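Local coordinates for protein UDP-D-quinovosamine 4-dehydrogenase (Vibrio fischeri, PDB 3NKL) that is, as a whole membrane protein of the polysaccharide synthase family, probably an oxidoreductase and lyase acting on a nucleotide sugar, and is represented here by a Rossmann-like domain, at residues 7-12 and 21-26; 27-32 and 68-73; 96-99 and 103-106. All coordinates share one frame; numbering follows the deposited sequence. Where two conformers were deposited one is given.

Contact 1: residues 7-12 and 21-26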
loop_
_atom_site.group_PDB
_atom_site.type_symbol
_atom_site.label_atom_id
_atom_site.label_comp_id
_atom_site.label_asym_id
_atom_site.label_seq_id
_atom_site.Cartn_x
_atom_site.Cartn_y
_atom_site.Cartn_z
ATOM N N VAL B 7 -4.674 19.925 -0.894
ATOM C CA VAL B 7 -4.137 18.981 0.099
ATOM C C VAL B 7 -2.964 18.207 -0.460
ATOM O O VAL B 7 -2.797 18.109 -1.678
ATOM C CB VAL B 7 -5.171 17.909 0.496
ATOM C CG1 VAL B 7 -6.465 18.548 1.001
ATOM C CG2 VAL B 7 -5.452 17.012 -0.685
ATOM N N LEU B 8 -2.163 17.625 0.432
ATOM C CA LEU B 8 -1.276 16.549 0.046
ATOM C C LEU B 8 -1.902 15.239 0.495
ATOM O O LEU B 8 -2.605 15.191 1.518
ATOM C CB LEU B 8 0.094 16.669 0.718
ATOM C CG LEU B 8 0.882 17.961 0.492
ATOM C CD1 LEU B 8 2.130 17.945 1.360
ATOM C CD2 LEU B 8 1.249 18.082 -0.983
ATOM N N ILE B 9 -1.625 14.178 -0.253
ATOM C CA ILE B 9 -2.041 12.833 0.164
ATOM C C ILE B 9 -0.802 12.062 0.561
ATOM O O ILE B 9 0.129 11.911 -0.237
ATOM C CB ILE B 9 -2.757 12.073 -0.962
ATOM C CG1 ILE B 9 -4.077 12.777 -1.305
ATOM C CG2 ILE B 9 -2.954 10.578 -0.578
ATOM C CD1 ILE B 9 -4.818 12.152 -2.470
ATOM N N TYR B 10 -0.772 11.606 1.813
ATOM C CA TYR B 10 0.346 10.824 2.301
ATOM C C TYR B 10 0.007 9.369 1.992
ATOM O O TYR B 10 -0.926 8.822 2.564
ATOM C CB TYR B 10 0.502 11.020 3.814
ATOM C CG TYR B 10 1.904 10.844 4.346
ATOM C CD1 TYR B 10 2.549 9.607 4.290
ATOM C CD2 TYR B 10 2.589 11.916 4.910
ATOM C CE1 TYR B 10 3.834 9.443 4.782
ATOM C CE2 TYR B 10 3.876 11.758 5.413
ATOM C CZ TYR B 10 4.490 10.535 5.334
ATOM O OH TYR B 10 5.760 10.406 5.836
ATOM N N GLY B 11 0.771 8.758 1.086
ATOM C CA GLY B 11 0.584 7.366 0.690
ATOM C C GLY B 11 0.311 7.340 -0.806
ATOM O O GLY B 11 -0.770 7.732 -1.240
ATOM N N ALA B 12 1.295 6.901 -1.588
ATOM C CA ALA B 12 1.146 6.829 -3.040
ATOM C C ALA B 12 1.016 5.395 -3.550
ATOM O O ALA B 12 1.473 5.071 -4.652
ATOM C CB ALA B 12 2.310 7.548 -3.747
ATOM N N ASN B 21 -8.531 9.912 -6.826
ATOM C CA ASN B 21 -9.650 9.901 -7.788
ATOM C C ASN B 21 -10.977 10.273 -7.151
ATOM O O ASN B 21 -11.768 11.007 -7.736
ATOM C CB ASN B 21 -9.796 8.531 -8.448
ATOM C CG ASN B 21 -8.695 8.239 -9.428
ATOM O OD1 ASN B 21 -8.491 7.091 -9.820
ATOM N ND2 ASN B 21 -7.975 9.274 -9.833
HETATM N N MSE B 22 -11.234 9.722 -5.971
HETATM C CA MSE B 22 -12.372 10.119 -5.162
HETATM C C MSE B 22 -12.393 11.645 -5.147
HETATM O O MSE B 22 -13.357 12.276 -5.590
HETATM C CB MSE B 22 -12.192 9.606 -3.732
HETATM C CG MSE B 22 -13.469 9.219 -3.002
HETATM SE SE MSE B 22 -13.880 7.375 -3.416
HETATM C CE MSE B 22 -12.183 6.583 -2.877
ATOM N N LEU B 23 -11.302 12.231 -4.659
ATOM C CA LEU B 23 -11.194 13.700 -4.502
ATOM C C LEU B 23 -11.257 14.481 -5.817
ATOM O O LEU B 23 -11.998 15.464 -5.936
ATOM C CB LEU B 23 -9.878 14.061 -3.810
ATOM C CG LEU B 23 -9.573 13.345 -2.493
ATOM C CD1 LEU B 23 -8.335 13.929 -1.862
ATOM C CD2 LEU B 23 -10.746 13.438 -1.523
ATOM N N ARG B 24 -10.432 14.078 -6.779
ATOM C CA ARG B 24 -10.244 14.864 -7.995
ATOM C C ARG B 24 -11.529 14.988 -8.784
ATOM O O ARG B 24 -11.765 16.001 -9.443
ATOM C CB ARG B 24 -9.151 14.270 -8.876
ATOM C CG ARG B 24 -7.998 15.213 -9.127
ATOM C CD ARG B 24 -7.328 14.870 -10.431
ATOM N NE ARG B 24 -7.059 13.442 -10.501
ATOM C CZ ARG B 24 -6.073 12.852 -9.842
ATOM N NH1 ARG B 24 -5.883 11.547 -9.948
ATOM N NH2 ARG B 24 -5.276 13.580 -9.076
ATOM N N GLN B 25 -12.361 13.958 -8.715
ATOM C CA GLN B 25 -13.668 13.994 -9.352
ATOM C C GLN B 25 -14.587 14.887 -8.531
ATOM O O GLN B 25 -15.543 15.458 -9.050
ATOM C CB GLN B 25 -14.269 12.587 -9.447
ATOM C CG GLN B 25 -14.924 12.095 -8.153
ATOM C CD GLN B 25 -15.475 10.682 -8.269
ATOM O OE1 GLN B 25 -15.719 10.189 -9.368
ATOM N NE2 GLN B 25 -15.674 10.027 -7.131
ATOM N N GLY B 26 -14.285 15.001 -7.243
ATOM C CA GLY B 26 -15.126 15.734 -6.314
ATOM C C GLY B 26 -14.898 17.237 -6.300
ATOM O O GLY B 26 -14.035 17.765 -7.015
#

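Contact 2: residues 27-32 and 68-73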
loop_
_atom_site.group_PDB
_atom_site.type_symbol
_atom_site.label_atom_id
_atom_site.label_comp_id
_atom_site.label_asym_id
_atom_site.label_seq_id
_atom_site.Cartn_x
_atom_site.Cartn_y
_atom_site.Cartn_z
ATOM N N LYS B 27 -15.658 17.927 -5.457
ATOM C CA LYS B 27 -15.632 19.393 -5.415
ATOM C C LYS B 27 -15.086 19.970 -4.097
ATOM O O LYS B 27 -15.210 21.163 -3.845
ATOM C CB LYS B 27 -17.037 19.954 -5.694
ATOM C CG LYS B 27 -17.659 19.469 -7.008
ATOM C CD LYS B 27 -19.187 19.581 -6.999
ATOM C CE LYS B 27 -19.667 21.034 -6.975
ATOM N NZ LYS B 27 -19.485 21.726 -8.286
ATOM N N GLU B 28 -14.462 19.139 -3.264
ATOM C CA GLU B 28 -14.036 19.609 -1.944
ATOM C C GLU B 28 -12.514 19.764 -1.759
ATOM O O GLU B 28 -12.036 20.788 -1.237
ATOM C CB GLU B 28 -14.620 18.720 -0.843
ATOM C CG GLU B 28 -13.903 18.868 0.488
ATOM C CD GLU B 28 -14.836 19.217 1.627
ATOM O OE1 GLU B 28 -14.362 19.287 2.788
ATOM O OE2 GLU B 28 -16.043 19.422 1.360
ATOM N N PHE B 29 -11.753 18.749 -2.166
ATOM C CA PHE B 29 -10.300 18.811 -2.039
ATOM C C PHE B 29 -9.625 18.658 -3.401
ATOM O O PHE B 29 -10.131 17.964 -4.283
ATOM C CB PHE B 29 -9.785 17.700 -1.124
ATOM C CG PHE B 29 -10.228 17.808 0.310
ATOM C CD1 PHE B 29 -9.744 18.810 1.130
ATOM C CD2 PHE B 29 -11.095 16.867 0.851
ATOM C CE1 PHE B 29 -10.133 18.899 2.456
ATOM C CE2 PHE B 29 -11.479 16.941 2.179
ATOM C CZ PHE B 29 -10.997 17.953 2.984
ATOM N N HIS B 30 -8.465 19.283 -3.561
ATOM C CA HIS B 30 -7.655 19.042 -4.738
ATOM C C HIS B 30 -6.280 18.515 -4.339
ATOM O O HIS B 30 -5.496 19.222 -3.691
ATOM C CB HIS B 30 -7.517 20.316 -5.575
ATOM C CG HIS B 30 -6.515 20.196 -6.681
ATOM N ND1 HIS B 30 -6.699 19.361 -7.763
ATOM C CD2 HIS B 30 -5.314 20.794 -6.867
ATOM C CE1 HIS B 30 -5.656 19.449 -8.568
ATOM N NE2 HIS B 30 -4.800 20.313 -8.049
ATOM N N PRO B 31 -5.977 17.263 -4.712
ATOM C CA PRO B 31 -4.668 16.748 -4.311
ATOM C C PRO B 31 -3.575 17.391 -5.165
ATOM O O PRO B 31 -3.605 17.271 -6.383
ATOM C CB PRO B 31 -4.786 15.234 -4.579
ATOM C CG PRO B 31 -5.848 15.102 -5.605
ATOM C CD PRO B 31 -6.770 16.281 -5.476
ATOM N N ILE B 32 -2.643 18.087 -4.521
ATOM C CA ILE B 32 -1.553 18.775 -5.210
ATOM C C ILE B 32 -0.415 17.831 -5.568
ATOM O O ILE B 32 0.194 17.940 -6.636
ATOM C CB ILE B 32 -0.969 19.873 -4.301
ATOM C CG1 ILE B 32 -2.025 20.941 -4.031
ATOM C CG2 ILE B 32 0.279 20.476 -4.915
ATOM C CD1 ILE B 32 -2.620 21.515 -5.273
ATOM N N THR B 68 -4.079 21.163 5.119
ATOM C CA THR B 68 -4.710 19.863 5.394
ATOM C C THR B 68 -3.950 18.772 4.659
ATOM O O THR B 68 -3.664 18.912 3.469
ATOM C CB THR B 68 -6.183 19.849 4.927
ATOM O OG1 THR B 68 -6.929 20.799 5.688
ATOM C CG2 THR B 68 -6.809 18.487 5.114
ATOM N N VAL B 69 -3.616 17.690 5.370
ATOM C CA VAL B 69 -2.956 16.549 4.758
ATOM C C VAL B 69 -3.807 15.316 5.025
ATOM O O VAL B 69 -4.296 15.121 6.138
ATOM C CB VAL B 69 -1.501 16.386 5.280
ATOM C CG1 VAL B 69 -0.898 15.041 4.831
ATOM C CG2 VAL B 69 -0.637 17.582 4.807
ATOM N N LEU B 70 -4.028 14.515 3.987
ATOM C CA LEU B 70 -4.872 13.328 4.089
ATOM C C LEU B 70 -4.016 12.065 4.112
ATOM O O LEU B 70 -3.171 11.866 3.243
ATOM C CB LEU B 70 -5.822 13.269 2.891
ATOM C CG LEU B 70 -6.631 14.536 2.585
ATOM C CD1 LEU B 70 -7.583 14.229 1.427
ATOM C CD2 LEU B 70 -7.391 14.995 3.803
ATOM N N LEU B 71 -4.254 11.196 5.083
ATOM C CA LEU B 71 -3.469 9.963 5.196
ATOM C C LEU B 71 -4.160 8.824 4.467
ATOM O O LEU B 71 -5.320 8.524 4.739
ATOM C CB LEU B 71 -3.290 9.563 6.654
ATOM C CG LEU B 71 -2.591 10.592 7.547
ATOM C CD1 LEU B 71 -2.423 10.017 8.934
ATOM C CD2 LEU B 71 -1.236 10.973 6.978
ATOM N N ALA B 72 -3.445 8.202 3.539
ATOM C CA ALA B 72 -3.944 7.035 2.840
ATOM C C ALA B 72 -2.873 5.948 2.956
ATOM O O ALA B 72 -2.314 5.492 1.951
ATOM C CB ALA B 72 -4.242 7.374 1.373
ATOM N N VAL B 73 -2.581 5.564 4.201
ATOM C CA VAL B 73 -1.594 4.528 4.493
ATOM C C VAL B 73 -2.173 3.448 5.409
ATOM O O VAL B 73 -1.667 3.211 6.506
ATOM C CB VAL B 73 -0.333 5.115 5.150
ATOM C CG1 VAL B 73 0.507 5.856 4.101
ATOM C CG2 VAL B 73 -0.703 6.033 6.336
#

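Contact 3: residues 96-99 and 103-106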
loop_
_atom_site.group_PDB
_atom_site.type_symbol
_atom_site.label_atom_id
_atom_site.label_comp_id
_atom_site.label_asym_id
_atom_site.label_seq_id
_atom_site.Cartn_x
_atom_site.Cartn_y
_atom_site.Cartn_z
ATOM N N LEU B 96 -6.273 14.310 8.375
ATOM C CA LEU B 96 -7.456 13.459 8.246
ATOM C C LEU B 96 -6.989 12.137 7.690
ATOM O O LEU B 96 -5.953 12.076 7.041
ATOM C CB LEU B 96 -8.486 14.041 7.278
ATOM C CG LEU B 96 -8.818 15.527 7.416
ATOM C CD1 LEU B 96 -9.848 15.950 6.347
ATOM C CD2 LEU B 96 -9.365 15.751 8.798
ATOM N N THR B 97 -7.755 11.079 7.939
ATOM C CA THR B 97 -7.350 9.744 7.493
ATOM C C THR B 97 -8.501 8.964 6.870
ATOM O O THR B 97 -9.657 9.093 7.294
ATOM C CB THR B 97 -6.758 8.889 8.659
ATOM O OG1 THR B 97 -6.395 7.582 8.168
ATOM C CG2 THR B 97 -7.766 8.720 9.786
ATOM N N ILE B 98 -8.182 8.131 5.882
ATOM C CA ILE B 98 -9.174 7.189 5.362
ATOM C C ILE B 98 -9.340 6.070 6.402
ATOM O O ILE B 98 -8.557 5.999 7.355
ATOM C CB ILE B 98 -8.732 6.616 4.001
ATOM C CG1 ILE B 98 -7.554 5.644 4.160
ATOM C CG2 ILE B 98 -8.371 7.762 3.013
ATOM C CD1 ILE B 98 -7.215 4.924 2.818
ATOM N N PRO B 99 -10.337 5.182 6.219
ATOM C CA PRO B 99 -10.555 4.087 7.177
ATOM C C PRO B 99 -9.375 3.135 7.365
ATOM O O PRO B 99 -8.457 3.103 6.555
ATOM C CB PRO B 99 -11.749 3.304 6.564
ATOM C CG PRO B 99 -12.502 4.391 5.800
ATOM C CD PRO B 99 -11.394 5.229 5.187
ATOM N N ASP B 103 -11.622 -2.286 7.649
ATOM C CA ASP B 103 -12.911 -1.682 7.288
ATOM C C ASP B 103 -13.007 -1.419 5.795
ATOM O O ASP B 103 -14.097 -1.213 5.258
ATOM C CB ASP B 103 -13.185 -0.393 8.084
ATOM C CG ASP B 103 -13.361 -0.671 9.571
ATOM O OD1 ASP B 103 -13.972 -1.711 9.892
ATOM O OD2 ASP B 103 -12.871 0.120 10.408
ATOM N N LEU B 104 -11.873 -1.416 5.116
ATOM C CA LEU B 104 -11.892 -1.248 3.669
ATOM C C LEU B 104 -12.148 -2.568 2.955
ATOM O O LEU B 104 -12.717 -2.601 1.865
ATOM C CB LEU B 104 -10.565 -0.701 3.177
ATOM C CG LEU B 104 -10.257 0.701 3.675
ATOM C CD1 LEU B 104 -8.891 1.104 3.140
ATOM C CD2 LEU B 104 -11.340 1.626 3.165
ATOM N N VAL B 105 -11.711 -3.661 3.551
ATOM C CA VAL B 105 -11.642 -4.914 2.774
ATOM C C VAL B 105 -13.035 -5.479 2.471
ATOM O O VAL B 105 -13.335 -5.864 1.337
ATOM C CB VAL B 105 -10.695 -5.970 3.423
ATOM C CG1 VAL B 105 -11.177 -6.355 4.788
ATOM C CG2 VAL B 105 -10.572 -7.207 2.517
ATOM N N ASN B 106 -13.887 -5.502 3.486
ATOM C CA ASN B 106 -15.262 -5.963 3.332
ATOM C C ASN B 106 -16.168 -4.870 2.747
ATOM O O ASN B 106 -17.386 -5.029 2.666
ATOM C CB ASN B 106 -15.802 -6.434 4.686
ATOM C CG ASN B 106 -15.689 -5.361 5.781
ATOM O OD1 ASN B 106 -14.993 -4.351 5.626
ATOM N ND2 ASN B 106 -16.376 -5.591 6.897
#

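Contact 1: residues 7-12 and 21-26
Ile9 and Leu23 reach toward each other tip to tip, and their meeting is the heart of the contact between strand 5-10 and helix 14-25. The terminal methyls Ile9 CD1 and Leu23 CD1 lie 4.0 Å apart. Both side chains are stretched out: Ile9 has chi2 at 176°, so CD1 stands at the far end of an extended arm, and Leu23 carries CD1 on the branch that prolongs its own chain (chi2 -173°). The two arms together span the distance between sheet and helix, which is wide here; even the nearest backbones, at Val7 CA and Leu23 CA, are 9.9 Å apart. The same leucine methyl also looks at Val7, more loosely, with Leu23 CD1 4.4 Å from Val7 CG2. Val7 and Ile9, two residues apart in an extended strand, present their side chains on one face of the sheet, so a single leucine branch serves both. Leu23 packs also on Leu70, and in the same layer Val7 meets Phe29 and Ile9 meets Pro31. The intervening Leu8 and Tyr10 face the other side of the sheet; Leu8 packs on Ile66, and Tyr10 OH is hydrogen-bonded to Asp37. Beyond the strand, Gly11 adopts backbone angles at which a side chain would be jammed against the preceding carbonyl O, and the amide of Ala12 is bound by the Asp36 carboxylate. This is the opening of a beta-alpha-beta unit: strand 5-10, a turn and helix start bearing what is probably a GxGxxG motif, and helix 14-25, with Leu23 among the residues that pack it on the sheet. The arrangement is characteristic of Rossmann folds, in which the glycine-rich turn commonly receives a dinucleotide phosphate.

Contact 2: residues 27-32 and 68-73
Strands 29-35 and 68-71 run parallel without being neighbours, because strand 5-10 lies between them in the sheet; their closest backbones, Phe29 CA and Thr68 CA, are 9.4 Å apart. The middle strand takes the backbone hydrogen bonds of both sides, with His30 and Ile32 bound to Val7 and Leu70 bound to Leu8. What joins the outer two is therefore made by side chains alone, reaching over strand 5-10 on one face of the sheet. The ring of Phe29 does most of this bridging. It meets its two partners obliquely and at opposite corners: Phe29 CE1 is 4.3 Å from Thr68 CG2, while Phe29 CD2 is 4.4 Å from Leu70 CD1. Just before the strand, Glu28 CG lies 3.4 Å above one face of the Phe29 ring, offset toward the rim. The chain adds 29-35 and 49-52 on one side of strand 5-10, then returns to add 68-71 and 94-97 on the other, so the switch point lies between strands 5-10 and 68-71. This is the doubly wound pattern of the Rossmann fold, and Phe29 reaches across strand 5-10 and over that switch point. Thr68 divides its branches between two tasks: with chi1 at -64° the methyl CG2 sits anti to the backbone N and faces the phenylalanine, while OG1 makes a weak hydrogen bond to Glu94 on the next strand. Leu70 offers CD1 from the end of an extended chain (chi2 -176°). Leu114 packs on both Phe29 and Leu70, and Leu23 of helix 14-25 on Phe29, burying the apolar group further. Val69 and Leu71 alternate onto the opposite face of the sheet, where both rest against Leu88 of helix 78-89.

Contact 3: residues 96-99 and 103-106
Leaving strand 94-97, the chain runs on past Pro99 into the short helix 101-105, whose coiling leaves Pro99 CA and Asp103 CA 6.2 Å apart. Leu104 carries the contact. Its side chain crosses that of Pro99 at about a right angle and lays one methyl against the ring, with Leu104 CD2 3.8 Å from Pro99 CB and 4.0 Å from Pro99 CG. The other methyl serves Ile98, also crossed nearly at right angles, at 4.2 Å between Leu104 CD1 and Ile98 CD1. With CG1 between the backbone N and the carbonyl carbon (chi1 71°) and the chain extended beyond it, Ile98 brings CD1 up to this methyl. Alongside, Pro99 CB approaches Asp103 CB. Segment 96-99 holds the carboxyl end of a parallel strand of the Rossmann-like sheet; the Ile98 side chain lies near, without touching, the probable glycine-rich motif, and packs on Ala15 and Leu19 of helix 14-25. Within the same segment, Thr97 OG1 donates in the carbonyl plane to a lone pair of Ile98 O at 2.8 Å; this hydroxyl is also hydrogen-bonded to Lys81. Past Leu104, Val105 packs on Asn21 of the second subunit.

How the contacts relate
Contacts 1 and 2 are buried in the core and belong to one apolar cluster, their centres 5 Å apart, with side chains of each packing on those of the other. One fixes a helix on the sheet, the other ties strands within it. Contact 3, about 14 Å between centres from contact 1, is only partly buried, and its segment 103-106 touches the second subunit through Val105. It joins contact 2 through backbone pairing of strands 68-71 and 94-97. All three are apolar across their segments, but contact 3 adds a proline ring and a hydrogen bond of a threonine hydroxyl within one segment.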